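Local structure of LBCATS-a (Synthetic construct, 5EY5) at residues E218-V223 against D228-G233; I47-I52 against F173-S178; E6-L11 against E16-P21; V37-E42 against E252-V257. The protein probably catalyses, as a tryptophan synthase alpha chain, the retro-aldol cleavage of indole-3-glycerol phosphate to indole and glyceraldehyde 3-phosphate. One frame throughout, in Å; residues are numbered along the deposited sequence.

Contact 1: E218-V223 against D228-G233. With G3P (sn-glycerol-3-phosphate), chain E.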
loop_
_atom_site.group_PDB
_atom_site.type_symbol
_atom_site.label_atom_id
_atom_site.label_comp_id
_atom_site.label_asym_id
_atom_site.label_seq_id
_atom_site.Cartn_x
_atom_site.Cartn_y
_atom_site.Cartn_z
ATOM N N GLU A 218 29.371 -21.721 -43.207
ATOM C CA GLU A 218 28.693 -21.134 -44.361
ATOM C C GLU A 218 28.516 -19.628 -44.192
ATOM O O GLU A 218 28.718 -18.859 -45.138
ATOM C CB GLU A 218 27.343 -21.818 -44.590
ATOM N N GLN A 219 28.154 -19.184 -42.988
ATOM C CA GLN A 219 28.032 -17.750 -42.738
ATOM C C GLN A 219 29.387 -17.063 -42.780
ATOM O O GLN A 219 29.505 -15.947 -43.292
ATOM C CB GLN A 219 27.363 -17.506 -41.385
ATOM C CG GLN A 219 25.906 -17.873 -41.354
ATOM C CD GLN A 219 25.288 -17.631 -39.988
ATOM O OE1 GLN A 219 26.001 -17.438 -39.001
ATOM N NE2 GLN A 219 23.959 -17.637 -39.924
ATOM N N ALA A 220 30.417 -17.696 -42.207
ATOM C CA ALA A 220 31.745 -17.101 -42.247
ATOM C C ALA A 220 32.204 -16.902 -43.682
ATOM O O ALA A 220 32.829 -15.882 -44.009
ATOM C CB ALA A 220 32.731 -17.973 -41.476
ATOM N N ALA A 221 31.869 -17.849 -44.566
ATOM C CA ALA A 221 32.260 -17.728 -45.967
ATOM C C ALA A 221 31.542 -16.570 -46.640
ATOM O O ALA A 221 32.149 -15.815 -47.408
ATOM C CB ALA A 221 31.981 -19.036 -46.705
ATOM N N GLU A 222 30.246 -16.417 -46.366
ATOM C CA GLU A 222 29.502 -15.283 -46.903
ATOM C C GLU A 222 30.116 -13.955 -46.457
ATOM O O GLU A 222 30.284 -13.036 -47.268
ATOM C CB GLU A 222 28.033 -15.395 -46.488
ATOM C CG GLU A 222 27.414 -16.750 -46.850
ATOM C CD GLU A 222 26.015 -16.957 -46.280
ATOM O OE1 GLU A 222 25.263 -15.967 -46.156
ATOM O OE2 GLU A 222 25.665 -18.116 -45.958
ATOM N N VAL A 223 30.476 -13.839 -45.177
ATOM C CA VAL A 223 31.095 -12.608 -44.691
ATOM C C VAL A 223 32.441 -12.375 -45.368
ATOM O O VAL A 223 32.785 -11.240 -45.719
ATOM C CB VAL A 223 31.241 -12.644 -43.154
ATOM C CG1 VAL A 223 32.002 -11.415 -42.661
ATOM C CG2 VAL A 223 29.887 -12.729 -42.489
ATOM N N ASP A 228 37.460 -7.522 -45.040
ATOM C CA ASP A 228 38.836 -7.963 -44.887
ATOM C C ASP A 228 38.998 -9.032 -43.818
ATOM O O ASP A 228 40.037 -9.695 -43.782
ATOM C CB ASP A 228 39.730 -6.777 -44.538
ATOM C CG ASP A 228 39.598 -5.653 -45.529
ATOM O OD1 ASP A 228 40.283 -5.702 -46.576
ATOM O OD2 ASP A 228 38.806 -4.726 -45.262
ATOM N N GLY A 229 38.021 -9.194 -42.933
ATOM C CA GLY A 229 38.159 -10.173 -41.869
ATOM C C GLY A 229 36.816 -10.521 -41.270
ATOM O O GLY A 229 35.820 -9.816 -41.467
ATOM N N VAL A 230 36.798 -11.639 -40.548
ATOM C CA VAL A 230 35.580 -12.204 -39.985
ATOM C C VAL A 230 35.837 -12.468 -38.517
ATOM O O VAL A 230 36.798 -13.168 -38.176
ATOM C CB VAL A 230 35.192 -13.518 -40.687
ATOM C CG1 VAL A 230 33.901 -14.063 -40.099
ATOM C CG2 VAL A 230 35.080 -13.312 -42.187
ATOM N N ILE A 231 34.973 -11.946 -37.650
ATOM C CA ILE A 231 35.098 -12.153 -36.212
ATOM C C ILE A 231 34.033 -13.142 -35.767
ATOM O O ILE A 231 32.851 -12.973 -36.087
ATOM C CB ILE A 231 34.959 -10.839 -35.433
ATOM C CG1 ILE A 231 35.972 -9.806 -35.942
ATOM C CG2 ILE A 231 35.103 -11.118 -33.947
ATOM C CD1 ILE A 231 35.636 -8.383 -35.589
ATOM N N VAL A 232 34.449 -14.145 -35.001
ATOM C CA VAL A 232 33.565 -15.168 -34.457
ATOM C C VAL A 232 33.855 -15.329 -32.973
ATOM O O VAL A 232 34.974 -15.691 -32.598
ATOM C CB VAL A 232 33.760 -16.523 -35.144
ATOM C CG1 VAL A 232 32.848 -17.550 -34.480
ATOM C CG2 VAL A 232 33.535 -16.420 -36.648
ATOM N N GLY A 233 32.832 -15.152 -32.141
ATOM C CA GLY A 233 33.015 -15.301 -30.718
ATOM C C GLY A 233 32.038 -16.285 -30.118
ATOM O O GLY A 233 32.427 -17.397 -29.722
HETATM O O1 G3P E . 34.189 -9.749 -31.049
HETATM C C1 G3P E . 33.052 -9.906 -30.254
HETATM C C2 G3P E . 32.420 -11.276 -30.479
HETATM O O2 G3P E . 31.559 -11.510 -29.401
HETATM C C3 G3P E . 31.680 -11.353 -31.831
HETATM O O1P G3P E . 30.282 -11.434 -31.675
HETATM O O4P G3P E . 29.787 -13.480 -30.218
HETATM O O2P G3P E . 28.067 -12.825 -31.927
HETATM O O3P G3P E . 30.173 -13.807 -32.673
HETATM P P G3P E . 29.556 -12.919 -31.618
#
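Val-223 of helix 218-223 and Val-230 of strand 229-232 carry the apolar part of this contact. Their methyls meet at CG1 of Val-223 and CG2 of Val-230, 3.6 Å apart, and the two side chains cross obliquely. Val-223 holds CG1 anti to its backbone N (chi1 175°), and this is the methyl that reaches the strand. The same CG2 of Val-230 also lies 3.9 Å from the carbonyl O of Ala-220. The other methyl, CG1 of Val-230, is 4.3 Å from CB of Ala-220, a looser touch. No hydrogen bond joins helix and strand, whose axes run roughly antiparallel, at 148°. They are the last two elements of a beta-alpha-beta unit that starts with strand 208-211, so the valines seal a helix onto the outside of the TIM barrel.

The ligand contacts lie at the far end of the strand. Gly-233 N donates to O3P of sn-glycerol-3-phosphate at 3.0 Å, with an N-H...O angle of 156°. Ile-231 points the other way from Val-230, and its CG2 packs closely on the ligand, 3.3 Å from O1. Gly-233 is the N-cap residue of helix 234-241, and the N of Ser-234 also binds the ligand. Gly-233 N thus meets the phosphate at a helix start, where the helix dipole would probably help to stabilise its negative charge.

Contact 2: I47-I52 against F173-S178. With G3P (sn-glycerol-3-phosphate), chain E.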
loop_
_atom_site.group_PDB
_atom_site.type_symbol
_atom_site.label_atom_id
_atom_site.label_comp_id
_atom_site.label_asym_id
_atom_site.label_seq_id
_atom_site.Cartn_x
_atom_site.Cartn_y
_atom_site.Cartn_z
ATOM N N ILE A 47 44.262 -13.044 -35.939
ATOM C CA ILE A 47 44.237 -12.140 -34.806
ATOM C C ILE A 47 43.349 -12.807 -33.779
ATOM O O ILE A 47 42.364 -13.458 -34.136
ATOM C CB ILE A 47 43.674 -10.753 -35.170
ATOM C CG1 ILE A 47 44.512 -10.099 -36.280
ATOM C CG2 ILE A 47 43.560 -9.880 -33.902
ATOM C CD1 ILE A 47 43.832 -8.898 -36.958
ATOM N N ILE A 48 43.703 -12.670 -32.508
ATOM C CA ILE A 48 42.938 -13.281 -31.434
ATOM C C ILE A 48 42.409 -12.174 -30.549
ATOM O O ILE A 48 43.184 -11.335 -30.063
ATOM C CB ILE A 48 43.771 -14.285 -30.628
ATOM C CG1 ILE A 48 44.041 -15.519 -31.484
ATOM C CG2 ILE A 48 43.038 -14.622 -29.323
ATOM C CD1 ILE A 48 45.113 -16.407 -30.945
ATOM N N GLU A 49 41.085 -12.155 -30.371
ATOM C CA GLU A 49 40.436 -11.309 -29.386
ATOM C C GLU A 49 40.291 -12.076 -28.081
ATOM O O GLU A 49 39.770 -13.198 -28.065
ATOM C CB GLU A 49 39.064 -10.846 -29.876
ATOM C CG GLU A 49 39.108 -9.877 -31.041
ATOM C CD GLU A 49 37.720 -9.475 -31.530
ATOM O OE1 GLU A 49 37.634 -8.856 -32.608
ATOM O OE2 GLU A 49 36.724 -9.774 -30.833
ATOM N N LEU A 50 40.753 -11.466 -26.996
ATOM C CA LEU A 50 40.583 -11.996 -25.647
ATOM C C LEU A 50 39.626 -11.083 -24.896
ATOM O O LEU A 50 39.903 -9.890 -24.729
ATOM C CB LEU A 50 41.925 -12.091 -24.913
ATOM C CG LEU A 50 42.841 -13.220 -25.401
ATOM C CD1 LEU A 50 44.210 -13.168 -24.703
ATOM C CD2 LEU A 50 42.183 -14.561 -25.186
ATOM N N GLY A 51 38.501 -11.639 -24.451
ATOM C CA GLY A 51 37.546 -10.863 -23.681
ATOM C C GLY A 51 37.974 -10.774 -22.233
ATOM O O GLY A 51 38.216 -11.798 -21.582
ATOM N N ILE A 52 38.101 -9.548 -21.731
ATOM C CA ILE A 52 38.376 -9.313 -20.316
ATOM C C ILE A 52 37.035 -9.331 -19.598
ATOM O O ILE A 52 36.162 -8.493 -19.907
ATOM C CB ILE A 52 39.114 -7.992 -20.079
ATOM C CG1 ILE A 52 40.422 -7.951 -20.888
ATOM C CG2 ILE A 52 39.371 -7.795 -18.589
ATOM C CD1 ILE A 52 41.197 -9.235 -20.880
ATOM N N PHE A 173 41.868 -1.895 -36.977
ATOM C CA PHE A 173 40.831 -2.131 -37.963
ATOM C C PHE A 173 39.559 -1.453 -37.481
ATOM O O PHE A 173 39.491 -0.922 -36.370
ATOM C CB PHE A 173 40.633 -3.630 -38.246
ATOM C CG PHE A 173 40.343 -4.479 -37.026
ATOM C CD1 PHE A 173 39.041 -4.844 -36.715
ATOM C CD2 PHE A 173 41.372 -4.951 -36.222
ATOM C CE1 PHE A 173 38.764 -5.643 -35.613
ATOM C CE2 PHE A 173 41.099 -5.757 -35.124
ATOM C CZ PHE A 173 39.792 -6.106 -34.823
ATOM N N VAL A 174 38.571 -1.427 -38.355
ATOM C CA VAL A 174 37.227 -1.014 -37.986
ATOM C C VAL A 174 36.394 -2.269 -37.777
ATOM O O VAL A 174 36.360 -3.166 -38.634
ATOM C CB VAL A 174 36.593 -0.103 -39.050
ATOM C CG1 VAL A 174 35.155 0.226 -38.657
ATOM C CG2 VAL A 174 37.407 1.164 -39.198
ATOM N N TYR A 175 35.719 -2.322 -36.650
ATOM C CA TYR A 175 34.849 -3.435 -36.309
ATOM C C TYR A 175 33.440 -3.089 -36.784
ATOM O O TYR A 175 32.805 -2.176 -36.251
ATOM C CB TYR A 175 34.920 -3.670 -34.807
ATOM C CG TYR A 175 34.320 -4.965 -34.300
ATOM C CD1 TYR A 175 34.835 -5.587 -33.169
ATOM C CD2 TYR A 175 33.211 -5.529 -34.911
ATOM C CE1 TYR A 175 34.274 -6.751 -32.686
ATOM C CE2 TYR A 175 32.647 -6.683 -34.442
ATOM C CZ TYR A 175 33.177 -7.294 -33.333
ATOM O OH TYR A 175 32.593 -8.453 -32.883
ATOM N N CYS A 176 32.960 -3.800 -37.801
ATOM C CA CYS A 176 31.631 -3.573 -38.372
ATOM C C CYS A 176 30.655 -4.525 -37.685
ATOM O O CYS A 176 30.783 -5.750 -37.796
ATOM C CB CYS A 176 31.671 -3.762 -39.893
ATOM S SG CYS A 176 30.110 -3.693 -40.807
ATOM N N VAL A 177 29.710 -3.966 -36.936
ATOM C CA VAL A 177 28.720 -4.763 -36.217
ATOM C C VAL A 177 27.624 -5.173 -37.188
ATOM O O VAL A 177 26.922 -4.324 -37.750
ATOM C CB VAL A 177 28.141 -3.983 -35.032
ATOM C CG1 VAL A 177 27.200 -4.859 -34.222
ATOM C CG2 VAL A 177 29.260 -3.436 -34.193
ATOM N N SER A 178 27.486 -6.477 -37.409
ATOM C CA SER A 178 26.572 -6.939 -38.442
ATOM C C SER A 178 25.113 -6.668 -38.094
ATOM O O SER A 178 24.275 -6.612 -39.001
ATOM C CB SER A 178 26.770 -8.431 -38.699
ATOM O OG SER A 178 26.265 -9.184 -37.610
HETATM O O1 G3P E . 34.189 -9.749 -31.049
HETATM C C1 G3P E . 33.052 -9.906 -30.254
HETATM C C2 G3P E . 32.420 -11.276 -30.479
HETATM O O2 G3P E . 31.559 -11.510 -29.401
HETATM C C3 G3P E . 31.680 -11.353 -31.831
HETATM O O1P G3P E . 30.282 -11.434 -31.675
HETATM O O4P G3P E . 29.787 -13.480 -30.218
HETATM O O2P G3P E . 28.067 -12.825 -31.927
HETATM O O3P G3P E . 30.173 -13.807 -32.673
HETATM P P G3P E . 29.556 -12.919 -31.618
#
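The sn-glycerol-3-phosphate pocket inside the TIM barrel, probably the active site, is the setting for Glu-49 and Tyr-175, which reach in from strands 48-51 and 174-177. The strands are not neighbours in the sheet. CA of Glu-49 and CA of Tyr-175 are 11.9 Å apart, and the two side chains meet across the barrel interior. Glu-49 extends fully beyond CG, with chi2 at 178°. Its OE2 accepts a hydrogen bond from the ligand O1 at 2.5 Å. Tyr-175 OH donates to the same O1 at 2.8 Å, and O1 lies in the plane of the tyrosine ring at its edge. The terminal hydroxyl O1 is thus gripped from two strands of the eight-stranded barrel. Gly-184, Gly-213, Gly-233 and Ser-234 bind the ligand through backbone N atoms. The carboxylate and the tyrosine ring are turned 45° against each other. The other carboxylate oxygen, Glu-49 OE1, has no polar partner in the model. It sits 4.0 Å from Tyr-175 CE1, obliquely to that ring. It also meets the edge of the Phe-173 ring, 4.1 Å from CZ.

Contact 3: E6-L11 against E16-P21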
loop_
_atom_site.group_PDB
_atom_site.type_symbol
_atom_site.label_atom_id
_atom_site.label_comp_id
_atom_site.label_asym_id
_atom_site.label_seq_id
_atom_site.Cartn_x
_atom_site.Cartn_y
_atom_site.Cartn_z
ATOM N N GLU A 6 50.700 -5.437 -39.471
ATOM C CA GLU A 6 51.533 -6.425 -40.159
ATOM C C GLU A 6 50.710 -7.624 -40.614
ATOM O O GLU A 6 50.854 -8.093 -41.745
ATOM C CB GLU A 6 52.677 -6.888 -39.256
ATOM C CG GLU A 6 53.510 -5.766 -38.688
ATOM C CD GLU A 6 54.705 -6.256 -37.888
ATOM O OE1 GLU A 6 54.646 -7.382 -37.341
ATOM O OE2 GLU A 6 55.707 -5.511 -37.812
ATOM N N ALA A 7 49.828 -8.121 -39.749
ATOM C CA ALA A 7 48.973 -9.242 -40.118
ATOM C C ALA A 7 48.098 -8.928 -41.334
ATOM O O ALA A 7 47.982 -9.750 -42.247
ATOM C CB ALA A 7 48.104 -9.633 -38.933
ATOM N N PHE A 8 47.444 -7.762 -41.349
ATOM C CA PHE A 8 46.533 -7.440 -42.452
ATOM C C PHE A 8 47.301 -7.226 -43.745
ATOM O O PHE A 8 46.848 -7.639 -44.821
ATOM C CB PHE A 8 45.699 -6.196 -42.128
ATOM C CG PHE A 8 44.446 -6.490 -41.353
ATOM C CD1 PHE A 8 43.380 -7.156 -41.951
ATOM C CD2 PHE A 8 44.328 -6.093 -40.036
ATOM C CE1 PHE A 8 42.212 -7.441 -41.229
ATOM C CE2 PHE A 8 43.169 -6.373 -39.308
ATOM C CZ PHE A 8 42.109 -7.044 -39.911
ATOM N N GLU A 9 48.469 -6.584 -43.654
ATOM C CA GLU A 9 49.305 -6.386 -44.830
ATOM C C GLU A 9 49.754 -7.719 -45.419
ATOM O O GLU A 9 49.758 -7.896 -46.643
ATOM C CB GLU A 9 50.510 -5.519 -44.465
ATOM C CG GLU A 9 51.565 -5.376 -45.572
ATOM C CD GLU A 9 51.085 -4.544 -46.754
ATOM O OE1 GLU A 9 49.897 -4.156 -46.763
ATOM O OE2 GLU A 9 51.897 -4.274 -47.675
ATOM N N GLU A 10 50.139 -8.672 -44.564
ATOM C CA GLU A 10 50.591 -9.958 -45.077
ATOM C C GLU A 10 49.454 -10.709 -45.762
ATOM O O GLU A 10 49.647 -11.279 -46.845
ATOM C CB GLU A 10 51.213 -10.778 -43.948
ATOM C CG GLU A 10 52.566 -10.235 -43.500
ATOM C CD GLU A 10 53.564 -10.096 -44.670
ATOM O OE1 GLU A 10 53.731 -11.068 -45.435
ATOM O OE2 GLU A 10 54.172 -9.013 -44.828
ATOM N N LEU A 11 48.256 -10.697 -45.168
ATOM C CA LEU A 11 47.102 -11.346 -45.794
ATOM C C LEU A 11 46.776 -10.709 -47.137
ATOM O O LEU A 11 46.493 -11.408 -48.116
ATOM C CB LEU A 11 45.893 -11.282 -44.856
ATOM C CG LEU A 11 46.028 -12.032 -43.524
ATOM C CD1 LEU A 11 45.089 -11.442 -42.487
ATOM C CD2 LEU A 11 45.767 -13.516 -43.688
ATOM N N GLU A 16 44.297 -13.196 -48.996
ATOM C CA GLU A 16 43.580 -13.936 -47.960
ATOM C C GLU A 16 42.793 -13.005 -47.040
ATOM O O GLU A 16 42.958 -11.784 -47.051
ATOM C CB GLU A 16 44.552 -14.788 -47.140
ATOM C CG GLU A 16 45.213 -15.875 -47.960
ATOM C CD GLU A 16 46.405 -16.490 -47.265
ATOM O OE1 GLU A 16 46.657 -16.144 -46.091
ATOM O OE2 GLU A 16 47.093 -17.315 -47.902
ATOM N N LYS A 17 41.920 -13.611 -46.230
ATOM C CA LYS A 17 41.012 -12.903 -45.336
ATOM C C LYS A 17 41.332 -13.257 -43.892
ATOM O O LYS A 17 41.672 -14.410 -43.584
ATOM C CB LYS A 17 39.547 -13.265 -45.642
ATOM C CG LYS A 17 39.112 -12.996 -47.055
ATOM C CD LYS A 17 39.200 -11.524 -47.367
ATOM C CE LYS A 17 38.599 -11.215 -48.719
ATOM N NZ LYS A 17 38.662 -9.759 -48.980
ATOM N N ALA A 18 41.239 -12.266 -43.010
ATOM C CA ALA A 18 41.555 -12.475 -41.604
ATOM C C ALA A 18 40.417 -13.203 -40.901
ATOM O O ALA A 18 39.255 -12.785 -40.978
ATOM C CB ALA A 18 41.825 -11.147 -40.894
ATOM N N LEU A 19 40.761 -14.302 -40.229
ATOM C CA LEU A 19 39.871 -14.979 -39.296
ATOM C C LEU A 19 40.245 -14.536 -37.887
ATOM O O LEU A 19 41.400 -14.682 -37.472
ATOM C CB LEU A 19 39.984 -16.496 -39.418
ATOM C CG LEU A 19 39.333 -17.292 -38.279
ATOM C CD1 LEU A 19 37.838 -17.075 -38.301
ATOM C CD2 LEU A 19 39.665 -18.777 -38.420
ATOM N N ILE A 20 39.279 -13.991 -37.163
ATOM C CA ILE A 20 39.564 -13.367 -35.875
ATOM C C ILE A 20 38.692 -14.033 -34.826
ATOM O O ILE A 20 37.548 -13.608 -34.633
ATOM C CB ILE A 20 39.310 -11.854 -35.921
ATOM C CG1 ILE A 20 40.093 -11.204 -37.076
ATOM C CG2 ILE A 20 39.600 -11.218 -34.567
ATOM C CD1 ILE A 20 39.511 -9.880 -37.555
ATOM N N PRO A 21 39.166 -15.074 -34.140
ATOM C CA PRO A 21 38.344 -15.675 -33.082
ATOM C C PRO A 21 38.327 -14.810 -31.829
ATOM O O PRO A 21 39.312 -14.142 -31.495
ATOM C CB PRO A 21 39.022 -17.029 -32.819
ATOM C CG PRO A 21 40.422 -16.880 -33.313
ATOM C CD PRO A 21 40.364 -15.884 -34.450
#
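Helix 3-14 runs on past Leu-11, and a tight turn then leads into strand 18-24. The backbones come closest at Leu-11 and Glu-16, with CA atoms 4.9 Å apart. Glu-16 N donates to Leu-11 O at 3.0 Å. The N-H...O angle is 167°, but the donor stands 38° out of the carbonyl plane. This bond ties the last turn of helix 3-14 to the residues that enter the first strand of the TIM barrel. From there Ala-18 and Ile-20 pair with strand 229-232, which closes the barrel.

Leu-11 is the main side chain of the contact. With CG anti to the carbonyl carbon (chi1 -64°), its isobutyl group is turned toward the strand, where the two methyls go to different partners. CD1 packs on Ala-18 CB at 3.6 Å. CD2 lies against Glu-16, 3.9 Å from CB and 3.7 Å from OE1. The leucine and glutamate side chains cross at about a right angle. The glutamate thus touches the leucine methyl through both CB and OE1, while the residue itself is exposed to solvent. CB of Leu-11 also rests 3.7 Å from the carbonyl O of Glu-16.

Phe-8, one turn earlier in the helix, adds a second apolar touch. It also packs on Ile-47, next to strand 48-51. Its ring meets the Ala-18 methyl obliquely, with CE1 of Phe-8 3.7 Å from CB of Ala-18.

Contact 4: V37-E42 against E252-V257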
loop_
_atom_site.group_PDB
_atom_site.type_symbol
_atom_site.label_atom_id
_atom_site.label_comp_id
_atom_site.label_asym_id
_atom_site.label_seq_id
_atom_site.Cartn_x
_atom_site.Cartn_y
_atom_site.Cartn_z
ATOM N N VAL A 37 44.335 -20.362 -26.917
ATOM C CA VAL A 37 45.047 -19.438 -27.797
ATOM C C VAL A 37 46.013 -20.201 -28.686
ATOM O O VAL A 37 46.052 -20.001 -29.908
ATOM C CB VAL A 37 45.779 -18.362 -26.978
ATOM C CG1 VAL A 37 46.608 -17.471 -27.913
ATOM C CG2 VAL A 37 44.771 -17.549 -26.152
ATOM N N ARG A 38 46.806 -21.094 -28.084
ATOM C CA ARG A 38 47.783 -21.844 -28.862
ATOM C C ARG A 38 47.088 -22.691 -29.918
ATOM O O ARG A 38 47.524 -22.742 -31.075
ATOM C CB ARG A 38 48.642 -22.709 -27.936
ATOM C CG ARG A 38 49.763 -21.948 -27.225
ATOM C CD ARG A 38 50.322 -22.734 -26.058
ATOM N NE ARG A 38 51.291 -21.949 -25.294
ATOM C CZ ARG A 38 51.715 -22.256 -24.071
ATOM N NH1 ARG A 38 51.254 -23.340 -23.455
ATOM N NH2 ARG A 38 52.600 -21.477 -23.460
ATOM N N ALA A 39 45.989 -23.345 -29.538
ATOM C CA ALA A 39 45.186 -24.088 -30.500
ATOM C C ALA A 39 44.665 -23.179 -31.604
ATOM O O ALA A 39 44.661 -23.564 -32.777
ATOM C CB ALA A 39 44.026 -24.784 -29.787
ATOM N N LEU A 40 44.217 -21.970 -31.249
ATOM C CA LEU A 40 43.638 -21.066 -32.239
ATOM C C LEU A 40 44.667 -20.670 -33.283
ATOM O O LEU A 40 44.364 -20.621 -34.483
ATOM C CB LEU A 40 43.072 -19.816 -31.553
ATOM C CG LEU A 40 41.820 -20.013 -30.699
ATOM C CD1 LEU A 40 41.456 -18.701 -30.019
ATOM C CD2 LEU A 40 40.685 -20.536 -31.570
ATOM N N VAL A 41 45.897 -20.394 -32.837
ATOM C CA VAL A 41 46.986 -20.055 -33.747
ATOM C C VAL A 41 47.266 -21.214 -34.690
ATOM O O VAL A 41 47.360 -21.036 -35.907
ATOM C CB VAL A 41 48.240 -19.657 -32.947
ATOM C CG1 VAL A 41 49.426 -19.434 -33.875
ATOM C CG2 VAL A 41 47.952 -18.404 -32.116
ATOM N N GLU A 42 47.410 -22.422 -34.135
ATOM C CA GLU A 42 47.663 -23.600 -34.958
ATOM C C GLU A 42 46.534 -23.860 -35.948
ATOM O O GLU A 42 46.750 -24.508 -36.983
ATOM C CB GLU A 42 47.865 -24.817 -34.061
ATOM C CG GLU A 42 48.998 -24.645 -33.070
ATOM C CD GLU A 42 50.325 -24.368 -33.754
ATOM O OE1 GLU A 42 51.084 -25.333 -34.003
ATOM O OE2 GLU A 42 50.600 -23.186 -34.059
ATOM N N GLU A 252 37.446 -29.718 -29.729
ATOM C CA GLU A 252 36.214 -29.212 -30.331
ATOM C C GLU A 252 36.428 -27.815 -30.887
ATOM O O GLU A 252 36.029 -27.511 -32.018
ATOM C CB GLU A 252 35.080 -29.217 -29.305
ATOM N N VAL A 253 37.079 -26.953 -30.112
ATOM C CA VAL A 253 37.380 -25.609 -30.596
ATOM C C VAL A 253 38.310 -25.683 -31.802
ATOM O O VAL A 253 38.072 -25.043 -32.834
ATOM C CB VAL A 253 37.970 -24.748 -29.463
ATOM C CG1 VAL A 253 38.643 -23.526 -30.025
ATOM C CG2 VAL A 253 36.879 -24.343 -28.487
ATOM N N ARG A 254 39.378 -26.481 -31.701
ATOM C CA ARG A 254 40.289 -26.609 -32.836
ATOM C C ARG A 254 39.563 -27.117 -34.075
ATOM O O ARG A 254 39.793 -26.621 -35.184
ATOM C CB ARG A 254 41.461 -27.531 -32.495
ATOM C CG ARG A 254 42.566 -27.477 -33.539
ATOM C CD ARG A 254 43.716 -28.459 -33.283
ATOM N NE ARG A 254 43.391 -29.491 -32.307
ATOM C CZ ARG A 254 43.934 -29.567 -31.096
ATOM N NH1 ARG A 254 44.839 -28.673 -30.718
ATOM N NH2 ARG A 254 43.584 -30.549 -30.269
ATOM N N GLU A 255 38.686 -28.110 -33.912
ATOM C CA GLU A 255 37.980 -28.653 -35.064
ATOM C C GLU A 255 37.047 -27.615 -35.663
ATOM O O GLU A 255 37.008 -27.442 -36.888
ATOM C CB GLU A 255 37.212 -29.917 -34.674
ATOM N N PHE A 256 36.309 -26.893 -34.813
ATOM C CA PHE A 256 35.385 -25.880 -35.316
ATOM C C PHE A 256 36.138 -24.772 -36.034
ATOM O O PHE A 256 35.741 -24.340 -37.125
ATOM C CB PHE A 256 34.548 -25.306 -34.170
ATOM C CG PHE A 256 33.536 -24.276 -34.613
ATOM C CD1 PHE A 256 33.562 -22.992 -34.098
ATOM C CD2 PHE A 256 32.562 -24.597 -35.546
ATOM C CE1 PHE A 256 32.643 -22.040 -34.508
ATOM C CE2 PHE A 256 31.632 -23.648 -35.956
ATOM C CZ PHE A 256 31.677 -22.368 -35.436
ATOM N N VAL A 257 37.237 -24.303 -35.438
ATOM C CA VAL A 257 37.957 -23.182 -36.019
ATOM C C VAL A 257 38.698 -23.594 -37.280
ATOM O O VAL A 257 38.974 -22.753 -38.139
ATOM C CB VAL A 257 38.886 -22.571 -34.961
ATOM C CG1 VAL A 257 39.857 -21.570 -35.589
ATOM C CG2 VAL A 257 38.042 -21.891 -33.883
#
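Helices 37-42 and 252-257 run side by side in nearly the same direction, with axes 9.2 Å apart at closest approach and crossing at -26°. CA of Ala-39 and CA of Arg-254 are the nearest pair, 6.0 Å apart.

The apolar part of the contact is a single methyl against two valines. CD2 of Leu-40 lies 3.8 Å from CG2 of Val-257 and 3.9 Å from CG1 of Val-253. These valines are one helical turn apart. The leucine lies aslant to Val-253 and nearly perpendicular to Val-257. The first bond of the Leu-40 side chain does not aim straight at the other helix, but the extended chain (chi2 176°) carries CD2 to the valines.

Arg-254 forms the outer edge of the contact. Its chain bends at chi3 (15°), and NH1 comes back to 4.1 Å from CB of Ala-39. The methyl approaches the guanidinium obliquely, by plain van der Waals packing. No hydrogen bond links the helices.

Both helices belong to the outer layer of the barrel. Leu-40 also packs inward on Pro-21 of strand 18-24 and on Ile-48 of strand 48-51. Val-257 touches Leu-19 of strand 18-24. The same two valines also touch Ile-236 of helix 234-241, the next helix of the layer.

Overall arrangement
From the N terminus, contact 3 comes first and closes a short loop between helix 3-14 and strand 18-24. Contact 4 opens next, at helix 30-42, and closes only at helix 249-263. The long loop it closes holds contacts 2 and 1 in series. Contact 2 spans the barrel interior from strand 48-51 to strand 174-177. Contact 1 closes a short loop between helix 217-224 and strand 229-232. Strand 18-24 lies between strands 229-232 and 48-51, so contacts 1, 2 and 3 share one closed sheet. Contacts 1 and 2 both reach sn-glycerol-3-phosphate, and Ile-231 CD1 packs on Tyr-175. Contact 4 lies outside this sheet and joins an early helix to the last one.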